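Local coordinates for protein UDP-L-Rhamnose Synthase (Acanthamoeba polyphaga mimivirus, PDB 7JID) that synthesises UDP-L-rhamnose, binding NADP on a Rossmann-type fold next to a pocket that holds the UDP-linked rhamnose, at residues 12-17 and 163-168; 92-97 and 151-156; 133-136 and 140-143; 145-150 and 157-162; 203-208 and 269-274. All coordinates share one frame; numbering follows the deposited sequence.

Interaction 1 (12-17 and 163-168). With NAP (NADP nicotinamide-adenine-dinucleotide phosphate), chain D.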
# COMPACT_ATOMS: atom_id res chain seq x y z
N LYS A 12 -0.03 -4.46 23.47
CA LYS A 12 0.76 -5.62 23.94
C LYS A 12 2.14 -5.61 23.31
O LYS A 12 2.97 -6.45 23.66
CB LYS A 12 0.08 -6.94 23.58
CG LYS A 12 -1.33 -7.09 24.13
CD LYS A 12 -1.44 -6.75 25.59
CE LYS A 12 -2.12 -7.83 26.40
NZ LYS A 12 -1.20 -8.96 26.67
N GLY A 13 2.38 -4.71 22.38
CA GLY A 13 3.69 -4.68 21.72
C GLY A 13 4.74 -4.03 22.61
O GLY A 13 4.41 -3.50 23.69
N TRP A 14 5.99 -4.01 22.14
CA TRP A 14 7.09 -3.43 22.94
C TRP A 14 6.79 -1.96 23.26
O TRP A 14 6.80 -1.58 24.44
CB TRP A 14 8.41 -3.64 22.19
CG TRP A 14 9.60 -3.02 22.81
CD1 TRP A 14 10.06 -3.20 24.08
CD2 TRP A 14 10.54 -2.16 22.15
NE1 TRP A 14 11.21 -2.48 24.26
CE2 TRP A 14 11.53 -1.83 23.10
CE3 TRP A 14 10.62 -1.61 20.86
CZ2 TRP A 14 12.60 -0.99 22.78
CZ3 TRP A 14 11.67 -0.78 20.55
CH2 TRP A 14 12.66 -0.49 21.49
N ILE A 15 6.64 -1.12 22.23
CA ILE A 15 6.40 0.33 22.44
C ILE A 15 5.02 0.54 23.04
O ILE A 15 4.91 1.36 23.92
CB ILE A 15 6.67 1.14 21.17
CG1 ILE A 15 8.11 0.89 20.70
CG2 ILE A 15 6.35 2.60 21.41
CD1 ILE A 15 8.48 1.69 19.47
N GLY A 16 3.99 -0.12 22.52
CA GLY A 16 2.63 0.14 23.03
C GLY A 16 2.51 -0.18 24.50
O GLY A 16 1.83 0.61 25.20
N SER A 17 3.13 -1.26 24.97
CA SER A 17 3.19 -1.63 26.41
C SER A 17 3.83 -0.49 27.19
O SER A 17 3.33 -0.12 28.26
CB SER A 17 3.96 -2.91 26.65
OG SER A 17 3.27 -4.04 26.17
N ARG A 163 13.20 6.43 14.63
CA ARG A 163 14.18 5.50 14.02
C ARG A 163 14.94 4.77 15.10
O ARG A 163 15.29 5.38 16.13
CB ARG A 163 15.17 6.25 13.15
CG ARG A 163 14.52 7.00 12.01
CD ARG A 163 15.54 7.60 11.05
NE ARG A 163 16.22 6.56 10.28
CZ ARG A 163 17.53 6.34 10.18
NH1 ARG A 163 18.39 6.94 10.98
NH2 ARG A 163 17.98 5.42 9.37
N MET A 164 15.35 3.55 14.79
CA MET A 164 16.35 2.81 15.62
C MET A 164 16.08 3.05 17.10
O MET A 164 16.96 3.46 17.89
CB MET A 164 17.76 3.28 15.26
CG MET A 164 18.00 3.06 13.77
SD MET A 164 19.53 3.76 13.20
CE MET A 164 19.65 2.99 11.59
N PRO A 165 14.84 2.77 17.58
CA PRO A 165 14.50 3.10 18.95
C PRO A 165 15.34 2.38 20.00
O PRO A 165 15.69 1.20 19.82
CB PRO A 165 13.04 2.67 19.10
CG PRO A 165 12.76 1.78 17.93
CD PRO A 165 13.71 2.24 16.81
N ILE A 166 15.71 3.12 21.06
CA ILE A 166 16.60 2.69 22.17
C ILE A 166 15.85 2.82 23.50
O ILE A 166 15.12 3.79 23.65
CB ILE A 166 17.86 3.56 22.18
CG1 ILE A 166 18.75 3.31 20.95
CG2 ILE A 166 18.66 3.38 23.47
CD1 ILE A 166 19.69 4.45 20.68
N THR A 167 15.97 1.82 24.35
CA THR A 167 15.54 1.93 25.76
C THR A 167 16.72 1.66 26.68
O THR A 167 17.65 0.92 26.26
CB THR A 167 14.36 0.99 26.05
OG1 THR A 167 14.75 -0.34 25.67
CG2 THR A 167 13.10 1.45 25.35
N ILE A 168 16.68 2.22 27.88
CA ILE A 168 17.65 1.94 28.97
C ILE A 168 17.54 0.45 29.29
O ILE A 168 18.56 -0.23 29.31
CB ILE A 168 17.36 2.82 30.19
CG1 ILE A 168 17.52 4.31 29.88
CG2 ILE A 168 18.21 2.36 31.36
CD1 ILE A 168 16.75 5.23 30.83
PA NAP D . 6.11 -5.01 18.32
O1A NAP D . 6.62 -5.35 19.70
O2A NAP D . 6.12 -6.08 17.26
O5B NAP D . 4.64 -4.48 18.60
C5B NAP D . 3.70 -4.37 17.53
C4B NAP D . 2.26 -4.63 17.95
O4B NAP D . 1.35 -4.34 16.89
C3B NAP D . 2.12 -6.10 18.32
O3B NAP D . 1.47 -6.05 19.61
C2B NAP D . 1.21 -6.63 17.22
O2B NAP D . 0.29 -7.52 17.79
C1B NAP D . 0.43 -5.40 16.76
N9A NAP D . -0.16 -5.42 15.43
C8A NAP D . 0.46 -5.59 14.28
N7A NAP D . -0.40 -5.50 13.26
C5A NAP D . -1.61 -5.27 13.79
C6A NAP D . -2.90 -5.11 13.25
N6A NAP D . -3.06 -5.18 11.94
N1A NAP D . -3.93 -4.91 14.14
C2A NAP D . -3.68 -4.84 15.46
N3A NAP D . -2.49 -4.99 16.06
C4A NAP D . -1.44 -5.19 15.22
O3 NAP D . 6.82 -3.75 17.61
PN NAP D . 7.22 -2.34 18.29
O1N NAP D . 8.71 -2.31 18.01
O2N NAP D . 6.58 -2.03 19.58
O5D NAP D . 6.65 -1.35 17.19
C5D NAP D . 5.42 -0.65 17.11
C4D NAP D . 5.21 -0.22 15.63
O4D NAP D . 5.12 1.17 15.60
C3D NAP D . 6.44 -0.59 14.83
O3D NAP D . 6.24 -0.44 13.38
C2D NAP D . 7.34 0.42 15.58
O2D NAP D . 8.61 0.78 15.02
C1D NAP D . 6.47 1.65 15.67
P2B NAP D . 0.19 -9.02 17.28
O1X NAP D . 1.30 -9.80 17.85
O2X NAP D . -1.13 -9.36 18.00
O3X NAP D . 0.11 -9.16 15.76
O HOH W 1 12.57 -2.09 26.92

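Interaction 2 (92-97 and 151-156)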
# COMPACT_ATOMS: atom_id res chain seq x y z
N CYS A 92 -6.83 2.55 7.96
CA CYS A 92 -8.18 2.28 8.52
C CYS A 92 -8.37 3.13 9.79
O CYS A 92 -9.42 3.86 9.93
CB CYS A 92 -8.35 0.81 8.87
SG CYS A 92 -8.57 -0.22 7.40
N LEU A 93 -7.36 3.14 10.66
CA LEU A 93 -7.39 3.98 11.87
C LEU A 93 -7.49 5.45 11.50
O LEU A 93 -8.33 6.18 12.13
CB LEU A 93 -6.15 3.68 12.71
CG LEU A 93 -5.98 2.26 13.24
CD1 LEU A 93 -4.76 2.24 14.12
CD2 LEU A 93 -7.19 1.81 14.06
N ALA A 94 -6.73 5.93 10.51
CA ALA A 94 -6.81 7.34 10.07
C ALA A 94 -8.24 7.66 9.60
O ALA A 94 -8.84 8.66 10.09
CB ALA A 94 -5.83 7.67 8.98
N PHE A 95 -8.80 6.85 8.72
CA PHE A 95 -10.12 7.16 8.13
C PHE A 95 -11.15 7.20 9.25
O PHE A 95 -12.01 8.10 9.26
CB PHE A 95 -10.57 6.13 7.11
CG PHE A 95 -9.97 6.34 5.74
CD1 PHE A 95 -10.27 7.46 5.00
CD2 PHE A 95 -9.09 5.43 5.20
CE1 PHE A 95 -9.69 7.70 3.77
CE2 PHE A 95 -8.55 5.64 3.95
CZ PHE A 95 -8.82 6.78 3.23
N ILE A 96 -11.14 6.21 10.11
CA ILE A 96 -12.21 6.05 11.14
C ILE A 96 -12.01 7.08 12.25
O ILE A 96 -13.02 7.73 12.66
CB ILE A 96 -12.26 4.61 11.65
CG1 ILE A 96 -12.68 3.62 10.54
CG2 ILE A 96 -13.21 4.51 12.83
CD1 ILE A 96 -12.42 2.18 10.93
N CYS A 97 -10.79 7.32 12.72
CA CYS A 97 -10.57 8.38 13.74
C CYS A 97 -11.02 9.73 13.19
O CYS A 97 -11.71 10.45 13.94
CB CYS A 97 -9.14 8.40 14.26
SG CYS A 97 -8.83 6.95 15.25
N HIS A 151 0.00 12.24 5.18
CA HIS A 151 0.02 13.70 4.91
C HIS A 151 -1.37 14.13 4.42
O HIS A 151 -1.67 15.32 4.51
CB HIS A 151 1.14 14.04 3.92
CG HIS A 151 2.50 14.08 4.55
ND1 HIS A 151 3.21 12.92 4.91
CD2 HIS A 151 3.32 15.13 4.82
CE1 HIS A 151 4.38 13.28 5.43
NE2 HIS A 151 4.50 14.63 5.29
N PHE A 152 -2.19 13.21 3.91
CA PHE A 152 -3.61 13.51 3.56
C PHE A 152 -4.48 13.67 4.81
O PHE A 152 -5.66 14.09 4.65
CB PHE A 152 -4.19 12.42 2.66
CG PHE A 152 -3.62 12.47 1.28
CD1 PHE A 152 -4.02 13.44 0.39
CD2 PHE A 152 -2.73 11.52 0.85
CE1 PHE A 152 -3.49 13.48 -0.89
CE2 PHE A 152 -2.21 11.55 -0.44
CZ PHE A 152 -2.57 12.56 -1.30
N PHE A 153 -3.95 13.41 6.01
CA PHE A 153 -4.65 13.52 7.30
C PHE A 153 -3.92 14.52 8.22
O PHE A 153 -3.93 14.35 9.41
CB PHE A 153 -4.75 12.15 7.97
CG PHE A 153 -5.53 11.13 7.20
CD1 PHE A 153 -6.88 10.92 7.46
CD2 PHE A 153 -4.92 10.36 6.23
CE1 PHE A 153 -7.59 9.98 6.74
CE2 PHE A 153 -5.64 9.41 5.52
CZ PHE A 153 -6.97 9.21 5.79
N ASP A 154 -3.35 15.57 7.64
CA ASP A 154 -2.44 16.48 8.37
C ASP A 154 -3.14 17.18 9.53
O ASP A 154 -2.45 17.57 10.48
CB ASP A 154 -1.83 17.47 7.39
CG ASP A 154 -0.61 18.18 7.97
OD1 ASP A 154 0.38 17.50 8.22
OD2 ASP A 154 -0.66 19.41 8.12
N ASN A 155 -4.47 17.38 9.49
CA ASN A 155 -5.19 18.10 10.57
C ASN A 155 -5.82 17.14 11.57
O ASN A 155 -6.38 17.62 12.56
CB ASN A 155 -6.24 19.06 10.02
CG ASN A 155 -5.67 20.05 9.03
OD1 ASN A 155 -4.59 20.62 9.24
ND2 ASN A 155 -6.38 20.25 7.94
N ASP A 156 -5.70 15.83 11.37
CA ASP A 156 -6.43 14.80 12.12
C ASP A 156 -5.50 13.78 12.72
O ASP A 156 -5.89 13.12 13.71
CB ASP A 156 -7.39 14.08 11.17
CG ASP A 156 -8.54 15.01 10.82
OD1 ASP A 156 -9.32 15.29 11.76
OD2 ASP A 156 -8.55 15.52 9.66

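Interaction 3 (133-136 and 140-143)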
# COMPACT_ATOMS: atom_id res chain seq x y z
N ASN A 133 13.12 8.62 -0.22
CA ASN A 133 14.16 8.37 -1.24
C ASN A 133 14.93 7.11 -0.92
O ASN A 133 15.96 6.87 -1.56
CB ASN A 133 15.08 9.57 -1.41
CG ASN A 133 16.14 9.64 -0.34
OD1 ASN A 133 15.93 9.19 0.79
ND2 ASN A 133 17.31 10.13 -0.71
N PHE A 134 14.50 6.30 0.05
CA PHE A 134 15.11 4.99 0.34
C PHE A 134 14.11 3.87 0.04
O PHE A 134 13.02 3.87 0.64
CB PHE A 134 15.67 4.90 1.76
CG PHE A 134 16.24 3.56 2.08
CD1 PHE A 134 17.45 3.12 1.53
CD2 PHE A 134 15.55 2.68 2.88
CE1 PHE A 134 17.92 1.84 1.80
CE2 PHE A 134 16.04 1.42 3.18
CZ PHE A 134 17.23 1.00 2.65
N PHE A 135 14.53 2.93 -0.79
CA PHE A 135 13.63 1.85 -1.28
C PHE A 135 14.29 0.49 -1.11
O PHE A 135 13.88 -0.42 -1.82
CB PHE A 135 13.17 2.16 -2.70
CG PHE A 135 12.65 3.55 -2.88
CD1 PHE A 135 11.40 3.91 -2.41
CD2 PHE A 135 13.37 4.50 -3.61
CE1 PHE A 135 10.90 5.20 -2.60
CE2 PHE A 135 12.87 5.80 -3.79
CZ PHE A 135 11.63 6.14 -3.29
N GLY A 136 15.28 0.37 -0.22
CA GLY A 136 16.15 -0.82 -0.17
C GLY A 136 15.67 -1.93 0.73
O GLY A 136 16.37 -2.99 0.84
N SER A 140 10.71 -0.56 4.26
CA SER A 140 10.94 0.88 4.06
C SER A 140 10.06 1.36 2.90
O SER A 140 9.49 2.47 2.95
CB SER A 140 12.38 1.23 3.84
OG SER A 140 13.11 1.12 5.06
N VAL A 141 9.89 0.51 1.90
CA VAL A 141 9.07 0.86 0.71
C VAL A 141 7.61 1.07 1.15
O VAL A 141 7.04 2.13 0.87
CB VAL A 141 9.16 -0.22 -0.35
CG1 VAL A 141 8.12 0.08 -1.43
CG2 VAL A 141 10.56 -0.23 -0.95
N VAL A 142 7.06 0.12 1.86
CA VAL A 142 5.63 0.18 2.27
C VAL A 142 5.46 1.34 3.25
O VAL A 142 4.52 2.13 3.07
CB VAL A 142 5.17 -1.16 2.85
CG1 VAL A 142 3.79 -1.03 3.51
CG2 VAL A 142 5.14 -2.21 1.76
N LYS A 143 6.34 1.48 4.24
CA LYS A 143 6.27 2.55 5.26
C LYS A 143 6.42 3.92 4.62
O LYS A 143 5.80 4.85 5.13
CB LYS A 143 7.26 2.32 6.40
CG LYS A 143 6.82 1.23 7.37
CD LYS A 143 5.69 1.69 8.31
CE LYS A 143 5.39 0.78 9.46
NZ LYS A 143 4.42 1.39 10.40
O HOH W 2 10.26 4.40 1.04

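Interaction 4 (145-150 and 157-162)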
# COMPACT_ATOMS: atom_id res chain seq x y z
N PHE A 145 5.24 4.78 1.68
CA PHE A 145 3.89 5.12 1.19
C PHE A 145 2.96 5.40 2.35
O PHE A 145 2.14 6.28 2.24
CB PHE A 145 3.37 4.03 0.26
CG PHE A 145 4.09 4.06 -1.07
CD1 PHE A 145 3.91 5.13 -1.93
CD2 PHE A 145 5.04 3.10 -1.40
CE1 PHE A 145 4.60 5.20 -3.13
CE2 PHE A 145 5.69 3.15 -2.62
CZ PHE A 145 5.48 4.22 -3.46
N THR A 146 3.02 4.64 3.45
CA THR A 146 2.16 4.98 4.61
C THR A 146 2.44 6.42 5.07
O THR A 146 1.49 7.19 5.36
CB THR A 146 2.32 4.00 5.76
OG1 THR A 146 2.13 2.73 5.13
CG2 THR A 146 1.33 4.27 6.86
N ASP A 147 3.68 6.81 5.06
CA ASP A 147 4.06 8.14 5.55
C ASP A 147 3.46 9.19 4.61
O ASP A 147 2.91 10.17 5.11
CB ASP A 147 5.57 8.29 5.59
CG ASP A 147 5.98 9.65 6.12
OD1 ASP A 147 6.18 9.74 7.34
OD2 ASP A 147 6.24 10.55 5.29
N ARG A 148 3.56 8.99 3.31
CA ARG A 148 2.97 9.93 2.35
C ARG A 148 1.46 9.98 2.58
O ARG A 148 0.87 11.07 2.57
CB ARG A 148 3.32 9.48 0.94
CG ARG A 148 4.81 9.53 0.68
CD ARG A 148 5.15 9.13 -0.73
NE ARG A 148 4.79 10.19 -1.65
CZ ARG A 148 5.01 10.11 -2.95
NH1 ARG A 148 5.57 9.03 -3.46
NH2 ARG A 148 4.66 11.11 -3.75
N LEU A 149 0.81 8.81 2.72
CA LEU A 149 -0.66 8.77 2.83
C LEU A 149 -1.09 9.51 4.09
O LEU A 149 -2.16 10.19 4.08
CB LEU A 149 -1.16 7.32 2.83
CG LEU A 149 -1.07 6.65 1.46
CD1 LEU A 149 -1.15 5.14 1.59
CD2 LEU A 149 -2.17 7.19 0.56
N MET A 150 -0.26 9.51 5.12
CA MET A 150 -0.63 10.20 6.39
C MET A 150 -0.67 11.72 6.20
O MET A 150 -1.40 12.38 6.97
CB MET A 150 0.30 9.84 7.55
CG MET A 150 0.11 8.42 8.02
SD MET A 150 -1.55 8.11 8.71
CE MET A 150 -1.42 6.35 9.04
N VAL A 157 -4.31 13.61 12.15
CA VAL A 157 -3.39 12.52 12.61
C VAL A 157 -2.01 13.09 12.94
O VAL A 157 -1.48 13.87 12.13
CB VAL A 157 -3.27 11.41 11.57
CG1 VAL A 157 -2.22 10.38 11.95
CG2 VAL A 157 -4.62 10.76 11.30
N LEU A 158 -1.46 12.64 14.04
CA LEU A 158 -0.07 12.92 14.41
C LEU A 158 0.78 11.76 13.89
O LEU A 158 0.65 10.66 14.44
CB LEU A 158 0.05 13.08 15.93
CG LEU A 158 1.43 13.44 16.48
CD1 LEU A 158 1.90 14.77 15.91
CD2 LEU A 158 1.39 13.42 17.99
N ASN A 159 1.65 12.02 12.92
CA ASN A 159 2.53 11.02 12.27
C ASN A 159 3.95 11.23 12.80
O ASN A 159 4.64 12.13 12.35
CB ASN A 159 2.35 11.10 10.77
CG ASN A 159 3.43 10.35 10.02
OD1 ASN A 159 3.76 9.24 10.42
ND2 ASN A 159 3.87 10.93 8.92
N LEU A 160 4.39 10.36 13.69
CA LEU A 160 5.72 10.52 14.34
C LEU A 160 6.72 9.56 13.68
O LEU A 160 6.47 8.34 13.63
CB LEU A 160 5.65 10.26 15.84
CG LEU A 160 4.74 11.23 16.60
CD1 LEU A 160 4.74 10.89 18.06
CD2 LEU A 160 5.09 12.69 16.32
N ARG A 161 7.77 10.11 13.08
CA ARG A 161 8.84 9.27 12.49
C ARG A 161 9.96 8.97 13.48
O ARG A 161 10.87 9.80 13.73
CB ARG A 161 9.36 10.02 11.26
CG ARG A 161 8.37 10.24 10.14
CD ARG A 161 9.15 10.93 9.05
NE ARG A 161 8.40 11.34 7.90
CZ ARG A 161 8.74 12.35 7.10
NH1 ARG A 161 9.74 13.15 7.43
NH2 ARG A 161 8.01 12.57 6.02
N ILE A 162 9.91 7.80 14.13
CA ILE A 162 11.02 7.35 15.01
C ILE A 162 12.00 6.56 14.14
O ILE A 162 11.60 6.05 13.08
CB ILE A 162 10.54 6.56 16.22
CG1 ILE A 162 9.76 5.31 15.80
CG2 ILE A 162 9.76 7.48 17.15
CD1 ILE A 162 9.73 4.26 16.90
O HOH W 3 5.79 7.71 9.16
O HOH W 4 -0.42 13.25 9.60

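Interaction 5 (203-208 and 269-274). With EDO (1,2-ethanediol), chain E.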
# COMPACT_ATOMS: atom_id res chain seq x y z
N ILE A 203 3.43 11.60 24.25
CA ILE A 203 2.18 11.65 25.08
C ILE A 203 1.73 13.11 25.19
O ILE A 203 0.51 13.38 25.11
CB ILE A 203 2.38 10.99 26.45
CG1 ILE A 203 2.49 9.48 26.29
CG2 ILE A 203 1.23 11.36 27.39
CD1 ILE A 203 2.85 8.72 27.51
N ASP A 204 2.67 14.04 25.45
CA ASP A 204 2.33 15.48 25.57
C ASP A 204 1.67 15.96 24.28
O ASP A 204 0.66 16.66 24.31
CB ASP A 204 3.56 16.30 25.98
CG ASP A 204 3.19 17.73 26.38
OD1 ASP A 204 2.52 17.84 27.46
OD2 ASP A 204 3.47 18.68 25.59
N MET A 205 2.29 15.70 23.14
CA MET A 205 1.76 16.06 21.81
C MET A 205 0.33 15.50 21.59
O MET A 205 -0.52 16.27 21.13
CB MET A 205 2.72 15.55 20.72
CG MET A 205 3.96 16.36 20.67
SD MET A 205 5.14 15.60 19.51
CE MET A 205 4.72 16.60 18.07
N ALA A 206 0.06 14.24 21.95
CA ALA A 206 -1.25 13.56 21.80
C ALA A 206 -2.23 14.23 22.79
O ALA A 206 -3.32 14.65 22.37
CB ALA A 206 -1.13 12.09 22.06
N ARG A 207 -1.78 14.49 24.01
CA ARG A 207 -2.63 15.23 24.99
C ARG A 207 -3.05 16.57 24.39
O ARG A 207 -4.25 17.01 24.55
CB ARG A 207 -1.89 15.38 26.32
CG ARG A 207 -2.72 16.11 27.37
CD ARG A 207 -2.01 16.05 28.68
NE ARG A 207 -2.26 14.78 29.33
CZ ARG A 207 -1.37 13.86 29.59
NH1 ARG A 207 -0.10 14.03 29.26
NH2 ARG A 207 -1.73 12.77 30.23
N ASN A 208 -2.13 17.26 23.71
CA ASN A 208 -2.35 18.61 23.16
C ASN A 208 -3.15 18.59 21.85
O ASN A 208 -3.38 19.66 21.33
CB ASN A 208 -1.05 19.38 22.96
CG ASN A 208 -0.39 19.77 24.27
OD1 ASN A 208 -1.02 19.74 25.33
ND2 ASN A 208 0.91 20.07 24.22
N SER A 269 11.21 23.20 17.86
CA SER A 269 10.43 24.46 17.99
C SER A 269 9.42 24.30 19.12
O SER A 269 9.07 25.32 19.74
CB SER A 269 9.75 24.86 16.73
OG SER A 269 8.68 23.96 16.38
N LEU A 270 8.99 23.07 19.41
CA LEU A 270 7.96 22.80 20.45
C LEU A 270 8.60 22.23 21.71
O LEU A 270 8.04 22.44 22.80
CB LEU A 270 6.91 21.84 19.86
CG LEU A 270 6.13 22.33 18.66
CD1 LEU A 270 5.04 21.30 18.28
CD2 LEU A 270 5.52 23.72 18.90
N TYR A 271 9.69 21.49 21.57
CA TYR A 271 10.30 20.74 22.68
C TYR A 271 11.79 20.98 22.61
O TYR A 271 12.54 20.13 22.14
CB TYR A 271 9.92 19.26 22.59
CG TYR A 271 8.45 19.06 22.76
CD1 TYR A 271 7.87 19.03 24.02
CD2 TYR A 271 7.63 18.88 21.66
CE1 TYR A 271 6.51 18.83 24.17
CE2 TYR A 271 6.26 18.72 21.79
CZ TYR A 271 5.70 18.71 23.05
OH TYR A 271 4.35 18.49 23.16
N PRO A 272 12.25 22.17 23.05
CA PRO A 272 13.68 22.49 22.98
C PRO A 272 14.58 21.73 23.97
O PRO A 272 15.77 21.79 23.78
CB PRO A 272 13.67 24.02 23.20
CG PRO A 272 12.47 24.23 24.10
CD PRO A 272 11.42 23.30 23.52
N ASP A 273 14.06 21.00 24.95
CA ASP A 273 14.92 20.36 25.98
C ASP A 273 15.20 18.90 25.62
O ASP A 273 15.81 18.21 26.44
CB ASP A 273 14.33 20.46 27.40
CG ASP A 273 14.10 21.90 27.86
OD1 ASP A 273 14.68 22.84 27.24
OD2 ASP A 273 13.30 22.06 28.80
N VAL A 274 14.69 18.39 24.47
CA VAL A 274 15.04 17.00 24.08
C VAL A 274 16.55 16.98 23.88
O VAL A 274 17.04 17.73 23.05
CB VAL A 274 14.36 16.54 22.78
CG1 VAL A 274 14.77 15.11 22.42
CG2 VAL A 274 12.84 16.65 22.89
C1 EDO E . 11.05 17.67 26.36
O1 EDO E . 12.24 17.03 26.78
C2 EDO E . 10.93 19.12 26.65
O2 EDO E . 11.41 20.03 25.66
O HOH W 5 2.42 19.75 21.64

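Interaction 1 (12-17 and 163-168)
Trp14 meets Pro165 and Thr167 just after the second glycine of the GxxGxxG loop (Gly13 and Gly16 are its last two glycines), the dinucleotide-binding motif of a Rossmann fold. The indole is the centre of the contact. Its six-membered end runs into the 163-168 loop, with CZ3 of Trp14 lying 3.8 Å from CG of Pro165, which sits at the ring edge and near its plane. With CG anti to the backbone N (chi1 175°), the ring is carried out from the first turn of helix 14-25 toward that loop, its CE3 edge still passing beside NAP O1N. Further round the rim, CZ2 of Trp14 is 3.6 Å from CG2 of Thr167. The hydroxyl of Thr167 is bonded to the carbonyl of Glu169, and one water ties OG1 of Thr167 to NE1 of the indole. Pro165 also lines the sugar-nucleotide pocket, so the tryptophan spans from cofactor to substrate loop. The pyrophosphate is gripped by the backbone at the helix start: Trp14 N donates to NAP O1A at 2.9 Å, and Ile15 N donates to NAP O2N at 2.8 Å in a nearly straight bond (173°).

Interaction 2 (92-97 and 151-156)
The ring of Phe153 meets Ala94 with a face and Phe95 with an edge. Ala94 CB sits almost on the ring normal, 3.6 Å from the centroid of Phe153 and 7° off axis, a CH-pi contact centred on the six-membered ring. Phe95 stands at the rim of the same ring: the planes meet at 81°, the centroids are 5.2 Å apart, and the edge of Phe153 points into the face of Phe95 in a T-shaped pair. The closest approach there is 3.7 Å, from CZ of Phe153 to CE1 of Phe95, displaced from the centre of the Phe95 ring toward its rim. Phe95 leaves helix 79-99 pointing away from the 151-156 loop, yet CG beside the backbone N (chi1 -82°) turns its ring back to meet Phe153. Leu91 and Gln98 of the same helix also touch Phe153, while Ala94 rests on Val157. Phe95 is further stacked on Phe152 of the second subunit, and Phe152 on its Phe95. The contact thus fixes the loop after helix 138-150 to helix 79-99 beside the subunit interface, consistent with the four-helix-bundle dimer of short-chain dehydrogenases/reductases.

Interaction 3 (133-136 and 140-143)
Phe134 and Ser140 touch where the loop before helix 138-150 folds back over the first turn of that helix. The phenyl ring swings out with CG anti to the backbone N (chi1 178°), which brings its CD2-CE2 edge up to the serine. CE2 of Phe134 lies 3.5 Å from OG of Ser140, in the plane of the ring, and CD2 of Phe134 is 3.6 Å from Ser140 CB. On one face of the same ring, Gly136 N stands 3.4 Å above the plane of Phe134 and over its centre, so the loop curls tightly round its own phenylalanine. Ser140 holds OG beside its backbone N (chi1 -73°). Phe135 meets Val141 mainly through backbone and CB: CG2 of Val141 is 3.4 Å from Phe135 O and 3.9 Å from Phe135 CB, and lies near the ring edge. Val80 of the second subunit packs on both residues. Lys143, one turn on, is the lysine of the YxxxK signature of short-chain dehydrogenases/reductases and touches the NADP. No direct hydrogen bond crosses the contact; instead one water donates to both Phe134 O and Ser140 O, at 2.8 Å each. Loop and helix are therefore joined by van der Waals contacts, a phenyl edge on serine and a valine methyl on a carbonyl, plus a shared water, while the serine hydroxyl is satisfied by Cys111 O, earlier in the same long connection.

Interaction 4 (145-150 and 157-162)
The second half of a beta-alpha-beta crossover brings Asp147 of helix 138-150 against Arg161 and Asn159 of strand 157-162, the chain turning back so that the two axes run roughly antiparallel, at 147° and 9.6 Å apart. Arg161 takes the carboxylate side-on. Its NE donates to OD1 of Asp147 at 2.8 Å and its NH2 to OD2 of Asp147, also at 2.8 Å, each approaching on the syn side and tilted out of the carboxylate plane, so this salt bridge is bidentate but not flat (planes 36° apart). The arginine chain is extended from CG to NE, which carries the guanidinium up to the helix. From the opposite face of the carboxylate plane, ND2 of Asn159 reaches Asp147 OD1 at 3.0 Å, far above that plane. OD1 thus accepts two protein donors and a water that also donates to Asn159 OD1, while ND2 of Asn159 has a second partner in Thr213. Such a cluster would probably keep the buried Asp147 ionised. Nearer the turn the side chains are apolar: the methionine bends at chi2 and sets SD of Met150 4.0 Å from CG1 of Val157. A second water links Met150 O to Val157 O. Arg161 NH1 continues to Asn215 and Thr127. A helix laid antiparallel over the parallel strand that follows it is typical of Rossmann folds; here a buried ion pair bridges the two.

Interaction 5 (203-208 and 269-274)
Tyr271 drives its phenol against Asp204 and Met205 of helix 195-207, and the tight part of this contact is gathered round one oxygen. OH of Tyr271 donates to OD2 of Asp204 at 2.6 Å, a short bond that uses the anti lone pair. The aspartate oxygen lies in the ring plane, but the carboxylate as a whole stands nearly perpendicular to the ring (89°). CG of Asp204 is anti to its backbone N (chi1 -169°), which turns the carboxylate toward the phenol. Next to this bond, CG of Met205 is 3.3 Å from OH of Tyr271 and 3.5 Å from CE2 of Tyr271. SD of Met205 stands oblique to the ring, 5.1 Å from the Tyr271 centroid. Val201 of the same helix also touches the tyrosine, and Met205 reaches on to Phe214 and Phe216. The other side is loose. ND2 of Asn208 stays 3.9 Å from OH of Tyr271 without a direct bond, and a water between them accepts from the amide and donates to the phenol. Tyr271 begins a type I beta turn to Val274 whose middle residues, Pro272 and Asp273, are exposed; Asp273 N holds a 1,2-ethanediol probably from the crystallisation liquor. The arrangement is a Met-aromatic contact beside a tyrosine-carboxylate bond, pinning the turn after helix 265-270 to a helix that packs on the end strand 212-215.

In the fold
Strand 157-162 links most of the set. Interaction 4 lies on it, and the loop that follows carries half of interaction 1; Ile15 CD1 and Ile162 CD1 touch at 3.8 Å. Interaction 2 sits at the turn that feeds the strand, its centre 10 Å from that of interaction 4, with His151 against Arg161. On the other sheet face, Leu158 CD2 packs on Met205 CB of interaction 5 at 3.7 Å. Interactions 3 and 4 share helix 138-150. The ligands gather at one end: 12-17 binds the NADP pyrophosphate, and the side chains of Pro165 and Ser140 lie about 4 Å and about 7 Å from the UDP-rhamnose. Interactions 2, 3 and 4 also meet the second subunit.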